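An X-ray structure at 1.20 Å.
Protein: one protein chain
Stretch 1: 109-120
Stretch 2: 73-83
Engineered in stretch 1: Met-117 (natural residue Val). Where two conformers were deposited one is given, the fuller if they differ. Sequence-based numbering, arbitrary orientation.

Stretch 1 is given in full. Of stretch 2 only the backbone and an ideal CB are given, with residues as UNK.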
ATOM      1  N   ALA A 109      12.677  12.132   2.372  1.00  7.72           N
ATOM      2  CA  ALA A 109      11.485  12.386   3.148  1.00  7.89           C
ATOM      3  C   ALA A 109      10.495  13.337   2.468  1.00  7.16           C
ATOM      4  O   ALA A 109      10.843  14.324   1.733  1.00  8.57           O
ATOM      5  CB  ALA A 109      11.839  13.060   4.442  1.00  8.79           C
ATOM      6  N   ARG A 110       9.237  13.037   2.632  1.00  6.66           N
ATOM      7  CA  ARG A 110       8.096  13.834   2.094  0.80  7.47           C
ATOM      8  C   ARG A 110       7.123  14.063   3.181  1.00  6.45           C
ATOM      9  O   ARG A 110       7.111  13.363   4.217  1.00  7.98           O
ATOM     10  CB  ARG A 110       7.527  13.070   0.906  0.80 11.34           C
ATOM     11  CG  ARG A 110       8.293  13.520  -0.341  0.80 12.15           C
ATOM     12  CD  ARG A 110       7.785  12.907  -1.534  0.80 10.99           C
ATOM     13  NE  ARG A 110       8.818  12.882  -2.553  0.80 10.24           N
ATOM     14  CZ  ARG A 110       8.948  13.756  -3.511  0.80  9.28           C
ATOM     15  NH1 ARG A 110       8.042  14.688  -3.664  0.80  9.37           N
ATOM     16  NH2 ARG A 110       9.968  13.651  -4.360  0.80  9.26           N
ATOM     17  N   THR A 111       6.249  15.055   3.024  1.00  6.30           N
ATOM     18  CA  THR A 111       5.106  15.224   3.910  0.80  6.39           C
ATOM     19  C   THR A 111       3.887  14.655   3.156  1.00  5.20           C
ATOM     20  O   THR A 111       3.644  14.984   1.994  1.00  5.81           O
ATOM     21  CB  THR A 111       4.780  16.681   4.251  0.80  6.29           C
ATOM     22  OG1 THR A 111       5.993  17.206   4.838  0.80  9.09           O
ATOM     23  CG2 THR A 111       3.576  16.766   5.084  0.80  6.51           C
ATOM     24  N   ALA A 112       3.199  13.739   3.816  1.00  5.24           N
ATOM     25  CA  ALA A 112       2.018  13.082   3.191  1.00  5.77           C
ATOM     26  C   ALA A 112       0.953  12.838   4.207  1.00  5.08           C
ATOM     27  O   ALA A 112       1.220  12.550   5.361  1.00  5.48           O
ATOM     28  CB  ALA A 112       2.458  11.731   2.592  1.00  7.43           C
ATOM     29  N   LYS A 113      -0.273  12.987   3.747  1.00  4.88           N
ATOM     30  CA  LYS A 113      -1.443  12.506   4.461  1.00  4.90           C
ATOM     31  C   LYS A 113      -1.832  11.135   3.946  1.00  4.37           C
ATOM     32  O   LYS A 113      -2.427  10.326   4.714  1.00  5.42           O
ATOM     33  CB  LYS A 113      -2.597  13.490   4.341  1.00  6.34           C
ATOM     34  CG  LYS A 113      -3.826  13.075   5.119  1.00  6.49           C
ATOM     35  CD  LYS A 113      -4.915  14.114   5.086  1.00  7.79           C
ATOM     36  CE  LYS A 113      -6.148  13.620   5.776  1.00  8.91           C
ATOM     37  NZ  LYS A 113      -7.268  14.594   5.716  1.00 10.51           N
ATOM     38  N   TYR A 114      -1.578  10.825   2.708  1.00  4.22           N
ATOM     39  CA  TYR A 114      -1.940   9.553   2.097  1.00  4.02           C
ATOM     40  C   TYR A 114      -0.775   8.861   1.449  1.00  4.10           C
ATOM     41  O   TYR A 114       0.040   9.554   0.803  1.00  4.66           O
ATOM     42  CB  TYR A 114      -3.057   9.721   1.054  1.00  4.90           C
ATOM     43  CG  TYR A 114      -4.266  10.470   1.501  1.00  5.30           C
ATOM     44  CD1 TYR A 114      -5.304   9.863   2.169  1.00  5.24           C
ATOM     45  CD2 TYR A 114      -4.347  11.849   1.331  1.00  6.25           C
ATOM     46  CE1 TYR A 114      -6.461  10.549   2.574  1.00  6.14           C
ATOM     47  CE2 TYR A 114      -5.504  12.578   1.769  1.00  6.32           C
ATOM     48  CZ  TYR A 114      -6.502  11.893   2.321  1.00  6.77           C
ATOM     49  OH  TYR A 114      -7.608  12.624   2.793  1.00  8.28           O
ATOM     50  N   VAL A 115      -0.691   7.546   1.579  1.00  3.64           N
ATOM     51  CA  VAL A 115       0.415   6.791   0.998  1.00  3.51           C
ATOM     52  C   VAL A 115      -0.210   5.612   0.237  1.00  3.59           C
ATOM     53  O   VAL A 115      -1.061   4.903   0.850  1.00  4.05           O
ATOM     54  CB  VAL A 115       1.393   6.300   2.086  1.00  4.17           C
ATOM     55  CG1 VAL A 115       2.542   5.526   1.429  1.00  4.74           C
ATOM     56  CG2 VAL A 115       1.885   7.461   2.876  1.00  4.51           C
ATOM     57  N   ARG A 116       0.114   5.442  -1.018  1.00  3.78           N
ATOM     58  CA  ARG A 116      -0.503   4.493  -1.893  1.00  3.53           C
ATOM     59  C   ARG A 116       0.482   3.501  -2.473  1.00  3.77           C
ATOM     60  O   ARG A 116       1.578   3.904  -2.882  1.00  4.66           O
ATOM     61  CB  ARG A 116      -1.169   5.219  -3.067  1.00  4.88           C
ATOM     62  CG  ARG A 116      -2.025   4.360  -3.995  1.00  4.81           C
ATOM     63  CD  ARG A 116      -3.075   5.071  -4.845  1.00  6.17           C
ATOM     64  NE  ARG A 116      -2.463   5.852  -5.922  1.00  7.27           N
ATOM     65  CZ  ARG A 116      -3.113   6.212  -7.054  1.00  8.32           C
ATOM     66  NH1 ARG A 116      -4.393   5.917  -7.174  1.00  9.94           N
ATOM     67  NH2 ARG A 116      -2.466   6.822  -7.991  1.00  9.05           N
HETATM   68  N   MSE A 117       0.072   2.280  -2.568  1.00  3.39           N
HETATM   69  CA  MSE A 117       0.717   1.246  -3.430  1.00  3.50           C
HETATM   70  C   MSE A 117      -0.157   1.107  -4.641  1.00  3.03           C
HETATM   71  O   MSE A 117      -1.373   0.783  -4.497  1.00  3.68           O
HETATM   72  CB  MSE A 117       0.787  -0.058  -2.696  1.00  4.01           C
HETATM   73  CG  MSE A 117       1.637  -1.140  -3.370  1.00  5.17           C
HETATM   74 SE   MSE A 117       0.854  -1.879  -5.069  1.00  7.53          SE
HETATM   75  CE  MSE A 117      -0.818  -2.583  -4.398  1.00  6.46           C
ATOM     76  N   HIS A 118       0.304   1.495  -5.817  1.00  3.54           N
ATOM     77  CA  HIS A 118      -0.427   1.392  -7.072  1.00  3.77           C
ATOM     78  C   HIS A 118       0.228   0.325  -7.934  1.00  3.63           C
ATOM     79  O   HIS A 118       1.392   0.462  -8.275  1.00  4.31           O
ATOM     80  CB  HIS A 118      -0.474   2.762  -7.795  1.00  4.09           C
ATOM     81  CG  HIS A 118      -1.323   2.784  -8.974  1.00  4.63           C
ATOM     82  ND1 HIS A 118      -0.910   2.341 -10.186  1.00  5.66           N
ATOM     83  CD2 HIS A 118      -2.629   3.099  -9.100  1.00  4.95           C
ATOM     84  CE1 HIS A 118      -1.923   2.403 -11.048  1.00  5.10           C
ATOM     85  NE2 HIS A 118      -2.972   2.852 -10.404  1.00  5.84           N
ATOM     86  N   GLY A 119      -0.467  -0.697  -8.244  1.00  3.65           N
ATOM     87  CA  GLY A 119       0.063  -1.819  -8.914  1.00  4.14           C
ATOM     88  C   GLY A 119      -0.461  -1.975 -10.303  1.00  5.05           C
ATOM     89  O   GLY A 119      -1.700  -1.882 -10.546  1.00  5.21           O
ATOM     90  N   THR A 120       0.387  -2.268 -11.290  1.00  4.72           N
ATOM     91  CA  THR A 120       0.008  -2.412 -12.681  1.00  5.06           C
ATOM     92  C   THR A 120       0.254  -3.743 -13.312  1.00  4.96           C
ATOM     93  O   THR A 120      -0.384  -4.047 -14.363  1.00  6.30           O
ATOM     94  CB  THR A 120       0.606  -1.277 -13.566  1.00  5.35           C
ATOM     95  OG1 THR A 120       2.013  -1.428 -13.489  1.00  6.19           O
ATOM     96  CG2 THR A 120       0.173   0.107 -13.141  1.00  5.76           C
ATOM     97  N   UNK A  73       4.431  -7.381  -9.529  1.00  5.50           N
ATOM     98  CA  UNK A  73       5.738  -7.248 -10.103  1.00  6.75           C
ATOM     99  C   UNK A  73       5.993  -5.858 -10.657  1.00  6.05           C
ATOM    100  O   UNK A  73       7.168  -5.481 -10.713  1.00  7.49           O
ATOM    101  CB  UNK A  73       5.927  -8.294 -11.204  1.00  6.75           C
ATOM    102  N   UNK A  74       4.940  -5.119 -11.058  1.00  5.06           N
ATOM    103  CA  UNK A  74       5.103  -3.738 -11.342  1.00  5.36           C
ATOM    104  C   UNK A  74       4.272  -2.941 -10.388  1.00  4.86           C
ATOM    105  O   UNK A  74       3.042  -3.213 -10.408  1.00  4.98           O
ATOM    106  CB  UNK A  74       4.738  -3.425 -12.794  1.00  5.36           C
ATOM    107  N   UNK A  75       4.825  -2.044  -9.641  1.00  4.39           N
ATOM    108  CA  UNK A  75       4.045  -1.118  -8.762  1.00  4.38           C
ATOM    109  C   UNK A  75       4.819   0.067  -8.496  1.00  4.00           C
ATOM    110  O   UNK A  75       6.090   0.119  -8.687  1.00  4.93           O
ATOM    111  CB  UNK A  75       3.642  -1.759  -7.432  1.00  4.38           C
ATOM    112  N   UNK A  76       4.138   1.090  -8.025  1.00  4.25           N
ATOM    113  CA  UNK A  76       4.753   2.296  -7.473  0.80  4.34           C
ATOM    114  C   UNK A  76       4.298   2.506  -6.060  1.00  4.03           C
ATOM    115  O   UNK A  76       3.206   2.003  -5.635  1.00  4.48           O
ATOM    116  CB  UNK A  76       4.422   3.525  -8.322  0.80  4.34           C
ATOM    117  N   UNK A  77       5.081   3.242  -5.335  1.00  4.11           N
ATOM    118  CA  UNK A  77       4.694   3.860  -4.058  0.80  4.73           C
ATOM    119  C   UNK A  77       4.491   5.315  -4.307  1.00  4.35           C
ATOM    120  O   UNK A  77       5.386   5.965  -4.896  1.00  5.36           O
ATOM    121  CB  UNK A  77       5.738   3.636  -2.962  0.80  4.73           C
ATOM    122  N   UNK A  78       3.365   5.856  -3.893  1.00  4.26           N
ATOM    123  CA  UNK A  78       3.024   7.261  -4.154  1.00  4.55           C
ATOM    124  C   UNK A  78       2.554   7.937  -2.925  1.00  4.78           C
ATOM    125  O   UNK A  78       2.010   7.280  -2.001  1.00  5.41           O
ATOM    126  CB  UNK A  78       1.953   7.380  -5.240  1.00  4.55           C
ATOM    127  N   UNK A  79       2.728   9.249  -2.816  1.00  4.26           N
ATOM    128  CA  UNK A  79       2.296  10.009  -1.664  1.00  4.52           C
ATOM    129  C   UNK A  79       1.458  11.191  -2.155  1.00  4.18           C
ATOM    130  O   UNK A  79       1.730  11.767  -3.214  1.00  4.99           O
ATOM    131  CB  UNK A  79       3.492  10.479  -0.833  1.00  4.52           C
ATOM    132  N   UNK A  80       0.599  11.616  -1.254  1.00  4.62           N
ATOM    133  CA  UNK A  80      -0.220  12.843  -1.488  0.70  4.78           C
ATOM    134  C   UNK A  80      -0.348  13.610  -0.170  1.00  4.66           C
ATOM    135  O   UNK A  80      -0.559  13.024   0.889  1.00  5.41           O
ATOM    136  CB  UNK A  80      -1.605  12.493  -2.036  0.70  4.78           C
ATOM    137  N   UNK A  81      -0.200  14.970  -0.273  1.00  4.46           N
ATOM    138  CA  UNK A  81      -0.482  15.832   0.830  1.00  5.06           C
ATOM    139  C   UNK A  81      -1.738  16.673   0.553  1.00  5.33           C
ATOM    140  O   UNK A  81      -1.922  17.723   1.212  1.00  6.53           O
ATOM    141  CB  UNK A  81       0.726  16.727   1.116  1.00  5.06           C
ATOM    142  N   UNK A  82      -2.660  16.185  -0.256  1.00  6.06           N
ATOM    143  CA  UNK A  82      -4.000  16.802  -0.331  1.00  6.75           C
ATOM    144  C   UNK A  82      -4.677  16.572   1.011  1.00  7.72           C
ATOM    145  O   UNK A  82      -4.444  15.648   1.740  1.00  8.09           O
ATOM    146  CB  UNK A  82      -4.834  16.223  -1.476  1.00  6.75           C
ATOM    147  N   UNK A  83      -5.569  17.522   1.361  1.00  8.06           N
ATOM    148  CA  UNK A  83      -6.345  17.358   2.578  1.00 11.19           C
ATOM    149  C   UNK A  83      -7.606  16.486   2.409  1.00 10.99           C
ATOM    150  O   UNK A  83      -7.935  15.678   3.302  1.00 13.27           O
ATOM    151  CB  UNK A  83      -6.748  18.739   3.099  1.00 11.19           C
TER

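The later part of stretch 1 runs antiparallel to stretch 2, pairing 114 with 80 through to 119 with 75. CB atoms therefore alternate between two faces, one carrying Val-115 and Met-117, the other Tyr-114, Arg-116 and His-118.

Position 73 has a CB that points away, with nothing of stretch 1 within 5.5 Å. Almost any residue would suit. It is Ser-73, which makes no contact.

Position 74 points sideways. Its ideal CB lies 3.4 Å from Thr-120 OG1, so a small or polar side chain that turns aside from Thr-120 would suit. It is Ser-74. Its main chain does the pairing: Thr-120 N donates to Ser-74 O at 3.0 Å.

Position 75 pairs with Gly-119, which has no side chain, but its ideal CB lies 3.7 Å from Met-117 SE and 3.3 Å from His-118 O. The apolar Met-117 beside the CB favours an aromatic or another apolar group. The backbone is extended, phi -157° and psi 164°, as in a strand, where beta-branched and aromatic residues are common. It is Tyr-75, chi1 p. The ring leads away from stretch 1, and Met-117 SE, at an engineered selenomethionine, sits 4.9 Å from the ring centroid, obliquely.

Position 76 shares a face with His-118. A strand position favours beta-branched residues, and a polar group could use the nearby His-118 ring; Thr, Ser or Val would do. It is Thr-76. Its backbone forms both bonds of the pair: Thr-76 N to His-118 O, 2.8 Å, and His-118 N to Thr-76 O, 3.0 Å. A water joins Thr-76 OG1 to His-118 ND1, 2.8 Å from each, and donates to His-118 O.

Position 77 turns to the face of Val-115 and Met-117. Apolar branched side chains are favoured; Val, Ile or Leu could serve. It is Ile-77. Its CD1 is 4.2 Å from Met-117 CG, and its CG2 is 4.3 Å from Val-115 CG1.

Position 78 pairs with Arg-116, whose guanidinium offers several donors. An acceptor is wanted, so Glu, Gln, Asp or Asn are all plausible. It is Gln-78. Its OE1 accepts from Arg-116 NH2 at 2.7 Å and from Arg-116 NE at 3.0 Å, near the guanidinium plane. The main chains also bond in both directions.

Position 79 has its ideal CB 3.8 Å from Ala-112 CB, with Val-115 on the same face. A compact apolar residue fits. It is Val-79. Its CG1 is 4.2 Å from Val-115 CG2, while its CG2 lies 3.6 Å from Arg-110 CD.

Position 80 faces the Tyr-114 ring; its ideal CB is 4.4 Å from Tyr-114 CD2. Several small or medium residues would suit. It is Ser-80. Ser-80 O accepts from both Lys-113 N, 2.9 Å, and Tyr-114 N, 3.0 Å.

Position 81 points sideways, its ideal CB 3.5 Å from Thr-111 O. Polar residues suit this loop site. It is Asn-81, whose ND2 is 3.8 Å from Thr-111 CG2.

Position 82 also points sideways. Its ideal CB is 4.9 Å from Tyr-114 CE2, so several small or polar residues would do. It is Asp-82; its O lies 3.2 Å from Tyr-114 CE2, and its N donates to Ser-80 OG at 3.1 Å.

Position 83 points away, leaving side-chain choice open. It is Ser-83, whose O accepts from Lys-113 NZ at 2.7 Å.

Stretch 2 73-83: SSYTIQVSNDS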
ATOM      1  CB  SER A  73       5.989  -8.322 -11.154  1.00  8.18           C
ATOM      2  OG  SER A  73       5.129  -8.202 -12.250  1.00  9.77           O
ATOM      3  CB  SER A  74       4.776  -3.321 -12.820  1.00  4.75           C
ATOM      4  OG  SER A  74       5.701  -3.891 -13.726  1.00  6.07           O
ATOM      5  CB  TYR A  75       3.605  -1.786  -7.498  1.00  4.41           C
ATOM      6  CG  TYR A  75       4.761  -2.149  -6.546  1.00  5.17           C
ATOM      7  CD1 TYR A  75       5.062  -1.260  -5.519  1.00  5.76           C
ATOM      8  CD2 TYR A  75       5.380  -3.380  -6.576  1.00  4.79           C
ATOM      9  CE1 TYR A  75       6.105  -1.564  -4.628  1.00  5.47           C
ATOM     10  CE2 TYR A  75       6.335  -3.719  -5.606  1.00  5.42           C
ATOM     11  CZ  TYR A  75       6.622  -2.772  -4.649  1.00  5.18           C
ATOM     12  OH  TYR A  75       7.598  -3.019  -3.670  1.00  7.00           O
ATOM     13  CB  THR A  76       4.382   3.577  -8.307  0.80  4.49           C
ATOM     14  OG1 THR A  76       2.958   3.616  -8.450  0.80  4.04           O
ATOM     15  CG2 THR A  76       4.920   3.441  -9.808  0.80  5.58           C
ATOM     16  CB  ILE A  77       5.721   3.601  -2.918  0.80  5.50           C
ATOM     17  CG1 ILE A  77       5.953   2.165  -2.724  0.80  6.53           C
ATOM     18  CG2 ILE A  77       5.260   4.317  -1.657  0.80  5.51           C
ATOM     19  CD1 ILE A  77       4.736   1.416  -2.235  0.80  7.01           C
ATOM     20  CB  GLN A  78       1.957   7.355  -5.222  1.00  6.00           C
ATOM     21  CG  GLN A  78       2.258   6.533  -6.464  1.00  7.41           C
ATOM     22  CD  GLN A  78       1.165   6.593  -7.483  1.00  9.78           C
ATOM     23  OE1 GLN A  78       0.037   6.928  -7.124  1.00 16.29           O
ATOM     24  NE2 GLN A  78       1.383   6.030  -8.689  1.00 12.39           N
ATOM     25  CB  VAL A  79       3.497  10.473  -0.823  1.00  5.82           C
ATOM     26  CG1 VAL A  79       4.177   9.251  -0.137  1.00  7.92           C
ATOM     27  CG2 VAL A  79       4.512  11.319  -1.567  1.00  6.18           C
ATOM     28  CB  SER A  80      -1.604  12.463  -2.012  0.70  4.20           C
ATOM     29  OG  SER A  80      -2.495  13.618  -1.951  0.70  3.90           O
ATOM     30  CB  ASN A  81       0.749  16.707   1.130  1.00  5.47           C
ATOM     31  CG  ASN A  81       0.646  17.274   2.493  1.00  5.21           C
ATOM     32  OD1 ASN A  81       0.115  16.712   3.423  1.00  6.86           O
ATOM     33  ND2 ASN A  81       1.265  18.461   2.664  1.00  6.08           N
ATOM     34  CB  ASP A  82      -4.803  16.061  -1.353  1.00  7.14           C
ATOM     35  CG  ASP A  82      -4.338  16.225  -2.794  1.00  8.98           C
ATOM     36  OD1 ASP A  82      -3.938  17.314  -3.231  1.00  9.52           O
ATOM     37  OD2 ASP A  82      -4.342  15.263  -3.573  1.00  9.73           O
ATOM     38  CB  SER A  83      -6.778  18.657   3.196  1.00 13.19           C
ATOM     39  OG  SER A  83      -7.246  19.527   2.193  1.00 18.75           O
TER
HETATM   40  O   HOH W   1       1.863   2.417 -10.672  1.00  6.78           O
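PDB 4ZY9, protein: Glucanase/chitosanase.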